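Local atomic coordinates of H127A/Y244A mutant of alginate lyase AlyC3 in complex with dimannuronate (Psychromonas sp., PDB entry 7C8F), a protein that cleaves alginate as a polysaccharide lyase of family PL7, captured here as a double mutant with dimannuronate bound in its cleft. Residues V138-L143 with V187-Y192. Numbering follows the deposited sequence.
Sequences VPHPLL and VAYKKY. With BEM (beta-D-mannopyranuronic acid), chain D; BEM (beta-D-mannopyranuronic acid), chain C.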
loop_
_atom_site.group_PDB
_atom_site.type_symbol
_atom_site.label_atom_id
_atom_site.label_comp_id
_atom_site.label_asym_id
_atom_site.label_seq_id
_atom_site.Cartn_x
_atom_site.Cartn_y
_atom_site.Cartn_z
ATOM N N VAL B 138 -0.362 -7.357 5.079
ATOM C CA VAL B 138 0.400 -6.828 6.206
ATOM C C VAL B 138 0.080 -7.701 7.418
ATOM O O VAL B 138 -1.099 -7.845 7.762
ATOM C CB VAL B 138 0.053 -5.352 6.459
ATOM C CG1 VAL B 138 0.713 -4.832 7.735
ATOM C CG2 VAL B 138 0.491 -4.523 5.251
ATOM N N PRO B 139 1.078 -8.342 8.055
ATOM C CA PRO B 139 0.766 -9.367 9.068
ATOM C C PRO B 139 0.475 -8.790 10.447
ATOM O O PRO B 139 0.930 -9.324 11.467
ATOM C CB PRO B 139 2.037 -10.228 9.080
ATOM C CG PRO B 139 3.121 -9.264 8.788
ATOM C CD PRO B 139 2.523 -8.263 7.781
ATOM N N HIS B 140 -0.284 -7.695 10.482
ATOM C CA HIS B 140 -0.660 -7.000 11.700
ATOM C C HIS B 140 -2.123 -6.634 11.472
ATOM O O HIS B 140 -2.460 -6.085 10.402
ATOM C CB HIS B 140 0.142 -5.709 11.912
ATOM C CG HIS B 140 1.631 -5.870 11.807
ATOM N ND1 HIS B 140 2.391 -6.445 12.804
ATOM C CD2 HIS B 140 2.501 -5.502 10.836
ATOM C CE1 HIS B 140 3.666 -6.435 12.446
ATOM N NE2 HIS B 140 3.762 -5.865 11.257
ATOM N N PRO B 141 -3.014 -6.897 12.423
ATOM C CA PRO B 141 -4.393 -6.420 12.277
ATOM C C PRO B 141 -4.471 -4.925 12.517
ATOM O O PRO B 141 -3.678 -4.351 13.272
ATOM C CB PRO B 141 -5.156 -7.184 13.365
ATOM C CG PRO B 141 -4.139 -7.487 14.384
ATOM C CD PRO B 141 -2.790 -7.606 13.689
ATOM N N LEU B 142 -5.444 -4.287 11.864
ATOM C CA LEU B 142 -5.711 -2.887 12.158
ATOM C C LEU B 142 -6.130 -2.707 13.609
ATOM O O LEU B 142 -5.680 -1.770 14.277
ATOM C CB LEU B 142 -6.797 -2.348 11.224
ATOM C CG LEU B 142 -7.234 -0.908 11.509
ATOM C CD1 LEU B 142 -6.075 0.060 11.340
ATOM C CD2 LEU B 142 -8.407 -0.509 10.631
ATOM N N LEU B 143 -6.984 -3.596 14.116
ATOM C CA LEU B 143 -7.542 -3.469 15.456
ATOM C C LEU B 143 -7.635 -4.836 16.102
ATOM O O LEU B 143 -8.130 -5.777 15.477
ATOM C CB LEU B 143 -8.955 -2.862 15.377
ATOM C CG LEU B 143 -9.780 -2.928 16.675
ATOM C CD1 LEU B 143 -9.176 -2.014 17.764
ATOM C CD2 LEU B 143 -11.245 -2.558 16.401
ATOM N N VAL B 187 5.135 3.460 18.667
ATOM C CA VAL B 187 4.895 4.209 17.445
ATOM C C VAL B 187 3.983 3.439 16.497
ATOM O O VAL B 187 3.042 4.003 15.928
ATOM C CB VAL B 187 6.235 4.552 16.753
ATOM C CG1 VAL B 187 6.002 5.199 15.390
ATOM C CG2 VAL B 187 7.105 5.443 17.656
ATOM N N ALA B 188 4.243 2.147 16.328
ATOM C CA ALA B 188 3.444 1.347 15.413
ATOM C C ALA B 188 2.036 1.108 15.937
ATOM O O ALA B 188 1.161 0.755 15.142
ATOM C CB ALA B 188 4.138 0.008 15.159
ATOM N N TYR B 189 1.796 1.282 17.242
ATOM C CA TYR B 189 0.494 1.023 17.848
ATOM C C TYR B 189 0.044 2.210 18.677
ATOM O O TYR B 189 0.861 2.899 19.300
ATOM C CB TYR B 189 0.489 -0.233 18.722
ATOM C CG TYR B 189 0.796 -1.458 17.901
ATOM C CD1 TYR B 189 -0.220 -2.160 17.251
ATOM C CD2 TYR B 189 2.107 -1.868 17.709
ATOM C CE1 TYR B 189 0.074 -3.264 16.456
ATOM C CE2 TYR B 189 2.405 -2.967 16.915
ATOM C CZ TYR B 189 1.391 -3.659 16.296
ATOM O OH TYR B 189 1.705 -4.743 15.506
ATOM N N LYS B 190 -1.255 2.461 18.638
ATOM C CA LYS B 190 -1.938 3.359 19.556
ATOM C C LYS B 190 -2.911 2.524 20.367
ATOM O O LYS B 190 -3.642 1.697 19.811
ATOM C CB LYS B 190 -2.683 4.441 18.771
ATOM C CG LYS B 190 -3.260 5.545 19.635
ATOM C CD LYS B 190 -3.652 6.754 18.801
ATOM C CE LYS B 190 -4.395 7.784 19.643
ATOM N NZ LYS B 190 -3.697 8.063 20.913
ATOM N N LYS B 191 -2.906 2.705 21.681
ATOM C CA LYS B 191 -3.726 1.898 22.570
ATOM C C LYS B 191 -4.777 2.770 23.236
ATOM O O LYS B 191 -4.472 3.873 23.708
ATOM C CB LYS B 191 -2.852 1.201 23.621
ATOM C CG LYS B 191 -1.759 0.340 22.978
ATOM C CD LYS B 191 -0.909 -0.416 23.993
ATOM C CE LYS B 191 0.085 0.494 24.677
ATOM N NZ LYS B 191 1.092 -0.293 25.440
ATOM N N TYR B 192 -6.013 2.275 23.278
ATOM C CA TYR B 192 -7.127 2.984 23.900
ATOM C C TYR B 192 -7.714 2.141 25.022
ATOM O O TYR B 192 -8.018 0.957 24.830
ATOM C CB TYR B 192 -8.239 3.271 22.887
ATOM C CG TYR B 192 -7.824 4.143 21.713
ATOM C CD1 TYR B 192 -7.288 3.591 20.569
ATOM C CD2 TYR B 192 -7.973 5.535 21.763
ATOM C CE1 TYR B 192 -6.913 4.390 19.489
ATOM C CE2 TYR B 192 -7.605 6.337 20.699
ATOM C CZ TYR B 192 -7.073 5.760 19.561
ATOM O OH TYR B 192 -6.701 6.561 18.494
HETATM C C1 BEM D . -0.789 -11.124 15.869
HETATM C C2 BEM D . -0.472 -11.378 17.340
HETATM O O2 BEM D . 0.914 -11.642 17.499
HETATM C C3 BEM D . -0.773 -10.126 18.130
HETATM O O3 BEM D . -0.311 -10.247 19.434
HETATM C C4 BEM D . 0.119 -9.063 17.595
HETATM O O4 BEM D . 0.146 -7.939 18.424
HETATM C C5 BEM D . -0.330 -8.783 16.206
HETATM O O5 BEM D . -0.103 -9.966 15.485
HETATM C C6 BEM D . 0.464 -7.675 15.641
HETATM O O6B BEM D . 1.433 -7.926 14.965
HETATM O O6A BEM D . -0.048 -6.597 15.723
HETATM C C1 BEM C . -1.913 -13.937 11.765
HETATM C C2 BEM C . -0.750 -13.005 11.477
HETATM O O2 BEM C . -1.213 -11.838 10.822
HETATM C C3 BEM C . -0.033 -12.661 12.757
HETATM O O3 BEM C . 0.948 -11.700 12.522
HETATM C C4 BEM C . -0.998 -12.179 13.830
HETATM O O4 BEM C . -0.309 -12.194 15.076
HETATM C C5 BEM C . -2.174 -13.121 13.942
HETATM O O5 BEM C . -2.788 -13.389 12.704
HETATM C C6 BEM C . -3.167 -12.432 14.790
HETATM O O6B BEM C . -4.088 -11.831 14.239
HETATM O O6A BEM C . -3.140 -12.635 15.992
HETATM O O1 BEM C . -2.700 -14.143 10.607
#
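The rings of H140 and Y189 meet at the carboxylate of the chain D mannuronate, their side chains crossing at about a right angle. P139 CG sits over one face of the imidazole, 4.2 Å above its plane and toward the rim, while the sugar's carboxylate carbon C6 lies in plane at the imidazole edge. There H140 ND1 donates to O6B over 2.8 Å, nearly straight at 163°. The other carboxylate oxygen, O6A, accepts a 2.6 Å hydrogen bond from Y189 OH and stands oblique to the phenol ring, which chi1 of -62°, CG anti to the carbonyl carbon, carries toward the sugar. The carboxylate thus bridges the two side chains, one oxygen to each; H140 ND1 and Y189 OH lie 3.3 Å apart beside it. Imidazole NE2 is hydrogen-bonded to C169 N, which should fix the ring's rotation and aim ND1. P141 CD packs 3.6 Å from O6A, and P139 O accepts a 2.6 Å bond from O3 of the chain C mannuronate. These four residues line the glycan pocket, at the sheet of the PL7 jelly roll: H140 comes from the loop between strands 119-129 and 143-148, Y189 from the start of strand 189-196, with strand 157-163 between 143-148 and 189-196.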